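Local coordinates for protein-S-isoprenylcysteine O-methyltransferase (Tribolium castaneum, PDB 5V7P) that methylates the carboxyl group of isoprenylated C-terminal cysteines on proteins, using S-adenosyl-L-methionine as the methyl donor, at residues 10-15 / 63-68; 52-55 / 61-64; 132-137 / 233-238; 214-219 / 241-246. All coordinates share one frame; numbering follows the deposited sequence. Where two conformers were deposited one is given.

Contact 1: 10-15 / 63-68. With MPG ([(Z)-octadec-9-enyl] (2R)-2,3-bis(oxidanyl)propanoate), chain T.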
# COMPACT_ATOMS: atom_id res chain seq x y z
N LEU A 10 -15.98 10.70 -4.04
CA LEU A 10 -16.14 11.95 -3.30
C LEU A 10 -17.58 12.13 -2.83
O LEU A 10 -17.81 12.55 -1.69
CB LEU A 10 -15.68 13.13 -4.17
CG LEU A 10 -15.38 14.48 -3.52
CD1 LEU A 10 -16.65 15.25 -3.18
CD2 LEU A 10 -14.49 14.34 -2.29
N GLN A 11 -18.55 11.81 -3.69
CA GLN A 11 -19.94 11.90 -3.28
C GLN A 11 -20.25 10.95 -2.13
O GLN A 11 -20.91 11.32 -1.16
CB GLN A 11 -20.86 11.61 -4.47
CG GLN A 11 -20.80 12.65 -5.57
CD GLN A 11 -21.53 12.21 -6.82
OE1 GLN A 11 -21.44 11.06 -7.25
NE2 GLN A 11 -22.28 13.13 -7.42
N SER A 12 -19.76 9.71 -2.23
CA SER A 12 -20.06 8.71 -1.20
C SER A 12 -19.33 9.02 0.10
O SER A 12 -19.88 8.84 1.19
CB SER A 12 -19.69 7.32 -1.71
OG SER A 12 -20.28 7.06 -2.96
N PHE A 13 -18.08 9.49 0.01
CA PHE A 13 -17.30 9.75 1.21
C PHE A 13 -17.89 10.90 2.02
O PHE A 13 -18.09 10.78 3.23
CB PHE A 13 -15.85 10.06 0.82
CG PHE A 13 -14.98 10.45 1.98
CD1 PHE A 13 -14.49 9.50 2.85
CD2 PHE A 13 -14.63 11.78 2.18
CE1 PHE A 13 -13.68 9.86 3.91
CE2 PHE A 13 -13.82 12.14 3.24
CZ PHE A 13 -13.35 11.18 4.11
N THR A 14 -18.18 12.03 1.36
CA THR A 14 -18.74 13.17 2.06
C THR A 14 -20.19 12.92 2.46
O THR A 14 -20.60 13.27 3.58
CB THR A 14 -18.64 14.43 1.19
OG1 THR A 14 -19.37 14.24 -0.02
CG2 THR A 14 -17.18 14.74 0.86
N GLY A 15 -20.97 12.32 1.57
CA GLY A 15 -22.35 11.99 1.92
C GLY A 15 -22.43 11.09 3.14
O GLY A 15 -23.20 11.35 4.06
N ALA A 63 -18.52 -0.94 -5.75
CA ALA A 63 -17.29 -1.35 -5.09
C ALA A 63 -16.48 -0.13 -4.65
O ALA A 63 -15.87 -0.14 -3.57
CB ALA A 63 -16.47 -2.24 -6.02
N ILE A 64 -16.46 0.92 -5.47
CA ILE A 64 -15.77 2.15 -5.09
C ILE A 64 -16.59 2.93 -4.07
O ILE A 64 -16.05 3.43 -3.08
CB ILE A 64 -15.49 2.99 -6.35
CG1 ILE A 64 -14.45 2.29 -7.23
CG2 ILE A 64 -15.00 4.40 -5.97
CD1 ILE A 64 -14.23 2.94 -8.58
N ALA A 65 -17.90 3.04 -4.29
CA ALA A 65 -18.73 3.88 -3.44
C ALA A 65 -18.79 3.35 -2.01
O ALA A 65 -18.71 4.13 -1.05
CB ALA A 65 -20.13 4.00 -4.03
N ILE A 66 -18.93 2.04 -1.84
CA ILE A 66 -19.12 1.49 -0.50
C ILE A 66 -17.84 1.62 0.31
O ILE A 66 -17.88 1.83 1.53
CB ILE A 66 -19.60 0.03 -0.57
CG1 ILE A 66 -20.07 -0.45 0.81
CG2 ILE A 66 -18.51 -0.89 -1.10
CD1 ILE A 66 -21.33 0.23 1.32
N ARG A 67 -16.68 1.50 -0.33
CA ARG A 67 -15.42 1.69 0.38
C ARG A 67 -15.24 3.14 0.80
O ARG A 67 -14.83 3.42 1.94
CB ARG A 67 -14.25 1.22 -0.49
CG ARG A 67 -14.15 -0.29 -0.60
CD ARG A 67 -13.21 -0.72 -1.70
NE ARG A 67 -12.99 -2.17 -1.68
CZ ARG A 67 -13.86 -3.07 -2.12
NH1 ARG A 67 -15.03 -2.68 -2.62
NH2 ARG A 67 -13.57 -4.36 -2.05
N ALA A 68 -15.56 4.08 -0.09
CA ALA A 68 -15.48 5.49 0.26
C ALA A 68 -16.45 5.83 1.39
O ALA A 68 -16.11 6.57 2.31
CB ALA A 68 -15.76 6.35 -0.97
C2 MPG T . -22.89 11.15 -10.37
C3 MPG T . -23.85 10.01 -10.72
C4 MPG T . -25.17 10.14 -9.96
C5 MPG T . -24.93 10.02 -8.46
C6 MPG T . -25.91 9.04 -7.82
C7 MPG T . -26.25 9.52 -6.41
C8 MPG T . -26.41 8.33 -5.45
C9 MPG T . -25.73 8.60 -4.11
C10 MPG T . -24.44 8.90 -4.07
C11 MPG T . -23.74 9.17 -2.75
C12 MPG T . -24.36 10.39 -2.05
C13 MPG T . -24.72 10.02 -0.62
O1 MPG T . -20.91 11.94 -11.45
C1 MPG T . -21.50 10.80 -10.90
CXD MPG T . -20.52 12.45 -13.90
O2 MPG T . -20.12 11.70 -15.01
C21 MPG T . -19.79 13.79 -13.90
O3 MPG T . -20.37 14.64 -12.95
O4 MPG T . -19.31 10.88 -12.62
CX3 MPG T . -20.18 11.69 -12.62

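Contact 2: 52-55 / 61-64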
# COMPACT_ATOMS: atom_id res chain seq x y z
N PHE A 52 -28.83 1.45 -0.11
CA PHE A 52 -29.11 2.58 -0.99
C PHE A 52 -28.03 2.73 -2.05
O PHE A 52 -28.33 3.10 -3.20
CB PHE A 52 -29.24 3.87 -0.17
CG PHE A 52 -30.63 4.14 0.32
CD1 PHE A 52 -31.62 4.56 -0.55
CD2 PHE A 52 -30.95 3.98 1.66
CE1 PHE A 52 -32.91 4.81 -0.10
CE2 PHE A 52 -32.23 4.23 2.12
CZ PHE A 52 -33.21 4.65 1.24
N LEU A 53 -26.78 2.45 -1.70
CA LEU A 53 -25.70 2.55 -2.68
C LEU A 53 -25.76 1.42 -3.69
O LEU A 53 -25.57 1.64 -4.89
CB LEU A 53 -24.34 2.56 -1.97
CG LEU A 53 -23.99 3.81 -1.15
CD1 LEU A 53 -22.63 3.64 -0.50
CD2 LEU A 53 -24.00 5.07 -2.01
N LYS A 54 -26.02 0.19 -3.23
CA LYS A 54 -26.12 -0.93 -4.15
C LYS A 54 -27.25 -0.73 -5.15
O LYS A 54 -27.19 -1.27 -6.26
CB LYS A 54 -26.32 -2.23 -3.37
CG LYS A 54 -26.27 -3.48 -4.24
CD LYS A 54 -25.14 -4.42 -3.83
CE LYS A 54 -24.71 -5.32 -4.99
NZ LYS A 54 -23.64 -4.70 -5.82
N PHE A 55 -28.26 0.05 -4.78
CA PHE A 55 -29.38 0.28 -5.68
C PHE A 55 -29.04 1.32 -6.75
O PHE A 55 -29.48 1.20 -7.89
CB PHE A 55 -30.61 0.73 -4.87
CG PHE A 55 -31.81 1.03 -5.72
CD1 PHE A 55 -32.58 0.01 -6.24
CD2 PHE A 55 -32.17 2.34 -5.98
CE1 PHE A 55 -33.69 0.29 -7.01
CE2 PHE A 55 -33.28 2.63 -6.76
CZ PHE A 55 -34.04 1.60 -7.27
N ALA A 61 -19.06 0.66 -9.85
CA ALA A 61 -19.16 1.90 -9.09
C ALA A 61 -19.45 1.63 -7.62
O ALA A 61 -18.94 2.34 -6.74
CB ALA A 61 -20.24 2.80 -9.69
N PHE A 62 -20.27 0.61 -7.33
CA PHE A 62 -20.60 0.32 -5.94
C PHE A 62 -19.37 -0.10 -5.15
O PHE A 62 -19.17 0.33 -4.01
CB PHE A 62 -21.67 -0.77 -5.87
CG PHE A 62 -21.95 -1.26 -4.48
CD1 PHE A 62 -22.80 -0.55 -3.65
CD2 PHE A 62 -21.35 -2.41 -4.00
CE1 PHE A 62 -23.06 -0.99 -2.36
CE2 PHE A 62 -21.60 -2.85 -2.71
CZ PHE A 62 -22.46 -2.14 -1.90
N ALA A 63 -18.52 -0.94 -5.75
CA ALA A 63 -17.29 -1.35 -5.09
C ALA A 63 -16.48 -0.13 -4.65
O ALA A 63 -15.87 -0.14 -3.57
CB ALA A 63 -16.47 -2.24 -6.02
N ILE A 64 -16.46 0.92 -5.47
CA ILE A 64 -15.77 2.15 -5.09
C ILE A 64 -16.59 2.93 -4.07
O ILE A 64 -16.05 3.43 -3.08
CB ILE A 64 -15.49 2.99 -6.35
CG1 ILE A 64 -14.45 2.29 -7.23
CG2 ILE A 64 -15.00 4.40 -5.97
CD1 ILE A 64 -14.23 2.94 -8.58

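Contact 3: 132-137 / 233-238. With MPG ([(Z)-octadec-9-enyl] (2R)-2,3-bis(oxidanyl)propanoate), chain B.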
# COMPACT_ATOMS: atom_id res chain seq x y z
N THR A 132 -2.38 -7.33 8.18
CA THR A 132 -3.59 -7.22 8.99
C THR A 132 -3.31 -7.57 10.44
O THR A 132 -3.85 -6.93 11.36
CB THR A 132 -4.68 -8.14 8.42
OG1 THR A 132 -5.02 -7.70 7.09
CG2 THR A 132 -5.94 -8.11 9.29
N ILE A 133 -2.47 -8.58 10.68
CA ILE A 133 -2.10 -8.94 12.04
C ILE A 133 -1.41 -7.76 12.72
O ILE A 133 -1.72 -7.41 13.86
CB ILE A 133 -1.22 -10.20 12.05
CG1 ILE A 133 -2.06 -11.43 11.72
CG2 ILE A 133 -0.51 -10.37 13.41
CD1 ILE A 133 -1.27 -12.72 11.57
N ALA A 134 -0.46 -7.14 12.02
CA ALA A 134 0.22 -5.98 12.58
C ALA A 134 -0.76 -4.88 12.95
O ALA A 134 -0.64 -4.26 14.01
CB ALA A 134 1.26 -5.45 11.58
N ALA A 135 -1.75 -4.64 12.09
CA ALA A 135 -2.74 -3.60 12.38
C ALA A 135 -3.60 -3.97 13.58
O ALA A 135 -3.80 -3.16 14.49
CB ALA A 135 -3.62 -3.36 11.14
N VAL A 136 -4.12 -5.21 13.60
CA VAL A 136 -4.93 -5.65 14.73
C VAL A 136 -4.09 -5.67 16.00
O VAL A 136 -4.57 -5.32 17.09
CB VAL A 136 -5.54 -7.04 14.44
CG1 VAL A 136 -6.27 -7.58 15.66
CG2 VAL A 136 -6.49 -6.96 13.26
N SER A 137 -2.83 -6.09 15.90
CA SER A 137 -1.98 -6.17 17.08
C SER A 137 -1.77 -4.80 17.72
O SER A 137 -1.53 -4.71 18.92
CB SER A 137 -0.64 -6.81 16.73
OG SER A 137 0.20 -5.90 16.05
N PRO A 233 8.50 0.71 17.63
CA PRO A 233 9.71 0.15 17.02
C PRO A 233 9.41 -0.92 15.98
O PRO A 233 10.09 -0.98 14.94
CB PRO A 233 10.48 -0.42 18.22
CG PRO A 233 9.83 0.17 19.42
CD PRO A 233 8.41 0.37 19.06
N ALA A 234 8.42 -1.78 16.24
CA ALA A 234 8.07 -2.82 15.28
C ALA A 234 7.63 -2.22 13.95
O ALA A 234 8.07 -2.65 12.88
CB ALA A 234 6.97 -3.71 15.86
N TYR A 235 6.76 -1.20 14.00
CA TYR A 235 6.33 -0.53 12.78
C TYR A 235 7.51 0.14 12.08
O TYR A 235 7.62 0.09 10.85
CB TYR A 235 5.25 0.51 13.11
CG TYR A 235 3.85 -0.05 13.15
CD1 TYR A 235 3.57 -1.25 13.80
CD2 TYR A 235 2.80 0.62 12.54
CE1 TYR A 235 2.29 -1.76 13.84
CE2 TYR A 235 1.51 0.12 12.58
CZ TYR A 235 1.26 -1.07 13.23
OH TYR A 235 -0.02 -1.57 13.26
N THR A 236 8.41 0.77 12.84
CA THR A 236 9.55 1.45 12.25
C THR A 236 10.41 0.47 11.46
O THR A 236 10.82 0.75 10.32
CB THR A 236 10.38 2.13 13.34
OG1 THR A 236 9.57 3.06 14.06
CG2 THR A 236 11.58 2.87 12.74
N LEU A 237 10.71 -0.69 12.05
CA LEU A 237 11.58 -1.67 11.41
C LEU A 237 10.89 -2.32 10.22
O LEU A 237 11.47 -2.44 9.13
CB LEU A 237 11.99 -2.73 12.44
CG LEU A 237 13.22 -3.61 12.20
CD1 LEU A 237 13.15 -4.82 13.13
CD2 LEU A 237 13.38 -4.06 10.76
N ALA A 238 9.65 -2.77 10.41
CA ALA A 238 8.91 -3.38 9.31
C ALA A 238 8.77 -2.41 8.15
O ALA A 238 9.01 -2.77 6.99
CB ALA A 238 7.54 -3.85 9.80
C2 MPG B . 1.83 -2.08 9.85
C3 MPG B . 2.96 -1.07 9.76
C4 MPG B . 3.47 -0.92 8.33
C5 MPG B . 4.38 0.28 8.25
C6 MPG B . 5.01 0.33 6.87
C7 MPG B . 3.98 0.58 5.77
C8 MPG B . 4.42 -0.24 4.57
C9 MPG B . 3.70 0.27 3.32
C10 MPG B . 2.80 -0.43 2.67
C11 MPG B . 2.38 -1.84 3.07
C12 MPG B . 0.93 -2.07 2.65
C13 MPG B . 0.82 -2.14 1.13
C14 MPG B . -0.63 -1.84 0.75
C15 MPG B . -0.85 -2.14 -0.73
C16 MPG B . -2.07 -3.04 -0.90
O1 MPG B . -0.18 -0.83 9.90
C1 MPG B . 0.59 -1.63 9.07
CXD MPG B . -1.39 1.36 10.12
O2 MPG B . -0.92 2.57 10.65
C21 MPG B . -2.14 0.59 11.21
O3 MPG B . -1.93 1.20 12.46
O4 MPG B . 0.64 1.05 8.96
CX3 MPG B . -0.22 0.54 9.60

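Contact 4: 214-219 / 241-246. With MPG ([(Z)-octadec-9-enyl] (2R)-2,3-bis(oxidanyl)propanoate), chain B; D10 (decane), chain G.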
# COMPACT_ATOMS: atom_id res chain seq x y z
N GLY A 214 7.15 10.09 3.22
CA GLY A 214 5.91 10.43 3.90
C GLY A 214 5.21 9.21 4.46
O GLY A 214 4.75 9.21 5.61
N TRP A 215 5.13 8.14 3.67
CA TRP A 215 4.51 6.91 4.14
C TRP A 215 5.28 6.33 5.32
O TRP A 215 4.67 5.89 6.31
CB TRP A 215 4.44 5.90 2.99
CG TRP A 215 3.42 4.83 3.18
CD1 TRP A 215 2.90 4.37 4.35
CD2 TRP A 215 2.77 4.08 2.14
NE1 TRP A 215 1.98 3.38 4.12
CE2 TRP A 215 1.88 3.19 2.77
CE3 TRP A 215 2.85 4.08 0.74
CZ2 TRP A 215 1.08 2.30 2.05
CZ3 TRP A 215 2.06 3.20 0.03
CH2 TRP A 215 1.19 2.32 0.68
N PHE A 216 6.61 6.35 5.25
CA PHE A 216 7.44 5.79 6.32
C PHE A 216 7.15 6.47 7.65
O PHE A 216 6.85 5.80 8.65
CB PHE A 216 8.91 5.93 5.94
CG PHE A 216 9.87 5.46 7.00
CD1 PHE A 216 9.96 4.11 7.32
CD2 PHE A 216 10.69 6.35 7.67
CE1 PHE A 216 10.84 3.67 8.29
CE2 PHE A 216 11.57 5.92 8.64
CZ PHE A 216 11.65 4.58 8.95
N TYR A 217 7.24 7.80 7.69
CA TYR A 217 7.03 8.50 8.95
C TYR A 217 5.57 8.52 9.36
O TYR A 217 5.26 8.45 10.56
CB TYR A 217 7.58 9.92 8.85
CG TYR A 217 9.09 9.96 8.90
CD1 TYR A 217 9.76 9.64 10.07
CD2 TYR A 217 9.83 10.30 7.79
CE1 TYR A 217 11.14 9.66 10.13
CE2 TYR A 217 11.21 10.32 7.84
CZ TYR A 217 11.86 10.00 9.01
OH TYR A 217 13.23 10.02 9.08
N TRP A 218 4.65 8.60 8.40
CA TRP A 218 3.23 8.51 8.72
C TRP A 218 2.93 7.23 9.47
O TRP A 218 2.24 7.24 10.50
CB TRP A 218 2.40 8.60 7.44
CG TRP A 218 0.93 8.42 7.68
CD1 TRP A 218 0.02 9.39 7.96
CD2 TRP A 218 0.20 7.18 7.64
NE1 TRP A 218 -1.23 8.84 8.11
CE2 TRP A 218 -1.15 7.49 7.92
CE3 TRP A 218 0.55 5.85 7.40
CZ2 TRP A 218 -2.15 6.52 7.96
CZ3 TRP A 218 -0.44 4.88 7.44
CH2 TRP A 218 -1.77 5.22 7.72
N SER A 219 3.44 6.10 8.98
CA SER A 219 3.14 4.82 9.61
C SER A 219 3.66 4.78 11.04
O SER A 219 2.96 4.30 11.95
CB SER A 219 3.73 3.67 8.80
OG SER A 219 5.15 3.73 8.77
N MET A 241 12.39 -1.98 6.39
CA MET A 241 12.87 -3.06 5.54
C MET A 241 12.04 -3.20 4.28
O MET A 241 12.57 -3.57 3.23
CB MET A 241 12.88 -4.39 6.32
CG MET A 241 11.50 -5.00 6.60
SD MET A 241 11.61 -6.75 7.03
CE MET A 241 12.20 -7.46 5.50
N PHE A 242 10.74 -2.89 4.35
CA PHE A 242 9.90 -2.99 3.15
C PHE A 242 10.32 -1.96 2.11
O PHE A 242 10.39 -2.28 0.92
CB PHE A 242 8.43 -2.81 3.53
CG PHE A 242 7.50 -2.83 2.35
CD1 PHE A 242 7.15 -4.03 1.74
CD2 PHE A 242 6.99 -1.65 1.83
CE1 PHE A 242 6.29 -4.05 0.66
CE2 PHE A 242 6.13 -1.67 0.75
CZ PHE A 242 5.78 -2.87 0.16
N PHE A 243 10.59 -0.73 2.54
CA PHE A 243 10.99 0.31 1.59
C PHE A 243 12.42 0.14 1.12
O PHE A 243 12.76 0.57 0.01
CB PHE A 243 10.78 1.69 2.21
CG PHE A 243 9.33 2.11 2.29
CD1 PHE A 243 8.53 2.07 1.16
CD2 PHE A 243 8.78 2.53 3.49
CE1 PHE A 243 7.20 2.45 1.23
CE2 PHE A 243 7.45 2.92 3.56
CZ PHE A 243 6.66 2.87 2.43
N LYS A 244 13.28 -0.48 1.93
CA LYS A 244 14.62 -0.82 1.46
C LYS A 244 14.54 -1.78 0.28
O LYS A 244 15.15 -1.55 -0.77
CB LYS A 244 15.45 -1.41 2.59
CG LYS A 244 16.83 -1.90 2.15
CD LYS A 244 17.65 -2.40 3.33
CE LYS A 244 19.06 -2.78 2.92
NZ LYS A 244 19.17 -4.18 2.41
N GLU A 245 13.80 -2.88 0.45
CA GLU A 245 13.61 -3.82 -0.65
C GLU A 245 12.94 -3.14 -1.84
O GLU A 245 13.40 -3.25 -2.98
CB GLU A 245 12.78 -5.02 -0.19
CG GLU A 245 13.53 -6.00 0.70
CD GLU A 245 12.71 -7.24 1.00
OE1 GLU A 245 12.52 -7.56 2.20
OE2 GLU A 245 12.25 -7.90 0.04
N ARG A 246 11.83 -2.43 -1.59
CA ARG A 246 11.08 -1.81 -2.67
C ARG A 246 11.94 -0.81 -3.43
O ARG A 246 11.99 -0.82 -4.67
CB ARG A 246 9.83 -1.14 -2.11
CG ARG A 246 8.85 -0.65 -3.17
CD ARG A 246 7.65 0.01 -2.54
NE ARG A 246 6.66 0.43 -3.53
CZ ARG A 246 5.60 -0.28 -3.91
NH1 ARG A 246 5.36 -1.48 -3.40
NH2 ARG A 246 4.78 0.22 -4.82
C2 MPG B . 1.83 -2.08 9.85
C3 MPG B . 2.96 -1.07 9.76
C4 MPG B . 3.47 -0.92 8.33
C5 MPG B . 4.38 0.28 8.25
C6 MPG B . 5.01 0.33 6.87
C7 MPG B . 3.98 0.58 5.77
C8 MPG B . 4.42 -0.24 4.57
C9 MPG B . 3.70 0.27 3.32
C10 MPG B . 2.80 -0.43 2.67
C11 MPG B . 2.38 -1.84 3.07
C12 MPG B . 0.93 -2.07 2.65
C13 MPG B . 0.82 -2.14 1.13
C14 MPG B . -0.63 -1.84 0.75
C15 MPG B . -0.85 -2.14 -0.73
C16 MPG B . -2.07 -3.04 -0.90
O1 MPG B . -0.18 -0.83 9.90
C1 MPG B . 0.59 -1.63 9.07
CXD MPG B . -1.39 1.36 10.12
O2 MPG B . -0.92 2.57 10.65
C21 MPG B . -2.14 0.59 11.21
O3 MPG B . -1.93 1.20 12.46
O4 MPG B . 0.64 1.05 8.96
CX3 MPG B . -0.22 0.54 9.60
C1 D10 G . 20.65 7.87 0.42
C2 D10 G . 20.60 8.29 1.89
C3 D10 G . 19.36 9.15 2.12
C4 D10 G . 19.08 9.25 3.62
C5 D10 G . 18.38 10.58 3.90
C6 D10 G . 17.83 10.59 5.32
C7 D10 G . 17.74 12.03 5.82
C8 D10 G . 16.57 12.16 6.79
C9 D10 G . 15.32 12.59 6.02
C10 D10 G . 14.08 12.02 6.70

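Contact 1: 10-15 / 63-68
Two transmembrane helices of the membrane bundle, 4-29 and 59-84, pack closely where Ser-12 and Phe-13 meet the small side chains of Ala-65 and Ala-68. The short segments run in roughly the same direction, 26° apart, and their axes approach to 7.8 Å. Ser-12 OG rests 3.2 Å from Ala-65 CB in a van der Waals contact; the hydroxyl has its hydrogen bond with Ile-8 O of its own helix, and with OG beside the backbone N (chi1 -52°) it can turn back along the helix. The methyl of Ala-68 faces the other helix and sits 4.1 Å from Ser-12 CB. Phe-13 stacks on Tyr-104 of helix 90-113, joining a third helix to the pair. On another side of helix 4-29 the amide of Gln-11 lies against a bound lipid, its OE1 3.4 Å from C2 of MPG. An alanine here would remove that amide and probably leave C2 of the lipid without its support, and that end of the chain freer to move. Ala-68 O lies at the edge of the Phe-13 ring, in its plane, 3.4 Å from CD1, and also receives a CA-H...O contact from Phe-13 CA at 3.6 Å.

Contact 2: 52-55 / 61-64
Lys-54 NZ has two partners: the ring of Phe-62, in a cation-pi contact, and Glu-59 OE2, in a salt bridge. The ammonium nitrogen stands 4.2 Å from the centroid of the Phe-62 ring, 32° off its normal, and is therefore displaced from the centre. Further back along the side chain, Lys-54 CD lies more squarely over the same face, in a CH-pi contact 4.0 Å from the centroid of the Phe-62 ring. The lysine first leaves with CG anti to the backbone N (chi1 -173°) and then bends at chi2 and chi4, which lays its outer part across the ring at about a right angle to the phenylalanine side chain. The carboxylate and the aromatic face together are likely to favour the positive charge at this partly exposed place.

The ring of Phe-62 also reaches the backbone of the opposing helix. Its CE1 comes to 3.3 Å from Lys-54 N. At the ring edge, close to its plane, Leu-53 C sits 3.6 Å from Phe-62 CD1. Leu-53 CB completes the apolar packing at 3.8 Å from Phe-62 CE1. No hydrogen bond joins the two segments; the Phe-62 ring packs on the backbone and CB atoms of Leu-53 and Lys-54, and the cation-pi pair adds to this.

Helices 35-56 and 59-84 form a helical hairpin, and this contact closes it next to the turn, probably on the cytoplasmic side. Tyr-50 meets Phe-62 edge-to-face, Leu-53 packs on Ile-66 and Ala-69 further along helix 59-84, and Ile-64 turns to helix 4-29.

Contact 3: 132-137 / 233-238
The ring of Tyr-235 carries lipid on one face and a helix carbonyl at its edge. C3 of the bound MPG rides 3.2 Å above the ring plane, offset toward the rim, and the ester oxygen O1 of the same lipid approaches Tyr-235 CE2 to 3.3 Å. At the edge, near the plane, lie Ala-134 O and the lipid hydroxyl O2. Tyr-235 OH donates a hydrogen bond of 2.9 Å to Ala-134 O, arriving well above the carbonyl plane, 61° out of it. Ser-137 OG, one turn further on in the same helix as Ala-134, gives that oxygen a second hydrogen bond, 2.7 Å long, from the opposite face of the carbonyl.

The contact spans helices 129-148 and 231-258 of the transmembrane bundle, whose backbones stay well apart here: Ala-134 CA and Tyr-235 CA are 8.2 Å from each other. The tyrosine bridges the difference. Its CG stands beside the backbone N (chi1 -86°), and from there the long ring carries the hydroxyl across to the other helix, bringing OH to 3.5 Å from Ala-135 CA. The lipid over the ring also reaches helix 129-148, with C2 of MPG 3.8 Å from Ala-134 CB, and O3 of MPG makes a weak hydrogen bond to Tyr-235 OH. Tyr-95 OH and Thr-222 OG1 also bind the lipid. An aromatic side chain of another protein chain packs on Ala-134.

Contact 4: 214-219 / 241-246
Phe-243 reaches from helix 231-258 to Trp-215 and Phe-216 on helix 210-225, and these three residues make up the contact. The phenyl ring presents its edge to the face of the indole in an offset edge-to-face pair: its centroid is 5.7 Å from that of the five-membered ring of Trp-215, with the planes at 62°. The leading atom is Phe-243 CZ, which also touches Trp-215 CB at 3.8 Å. Next to it, Phe-243 CE2 meets the neighbouring residue rather than the indole, lying 3.9 Å from Phe-216 N and a little further from Phe-216 CB. With CG anti to the backbone N (chi1 -159°), Trp-215 extends its indole away from its own helix, and the face that receives Phe-243 also takes the double-bond region of the bound MPG; C10 of the lipid comes to 3.3 Å from Trp-215 CZ2.

Both segments fall in the isoprenylcysteine carboxyl methyltransferase family region, and the packing lies beside its cofactor site: Phe-243 stacks on Tyr-212, which binds S-adenosyl-L-methionine, and the hydroxyl of Tyr-212 is hydrogen-bonded to NE of Arg-246, a probable substrate-binding residue. A leucine in place of Trp-215 would probably leave the Phe-243 edge without its aromatic face and the C9-C10 region of the lipid without its flat support. Nearer the head group of MPG, Ser-219 CB lies 3.5 Å from C5 of the lipid, while Ser-219 OG turns back to give Phe-216 O a hydrogen bond of 2.7 Å.

From the N terminus, contact 1 brings helix 59-84 back to helix 4-29. Contact 2 lies within that span, closing the tight hairpin between helices 35-56 and 59-84; both end on the same part of helix 59-84 and touch through Leu-53, so the first three long helices are tied into one group. Contacts 3 and 4 come later in the chain and cross: 214-219 falls between the two segments of contact 3, and 233-238 between those of contact 4. Helix 231-258 is joined to helices 129-148 and 210-225. The centres of contacts 3 and 4 are about 12 Å apart and each is about 28 Å from the centre of contact 1; both touch the same MPG molecule.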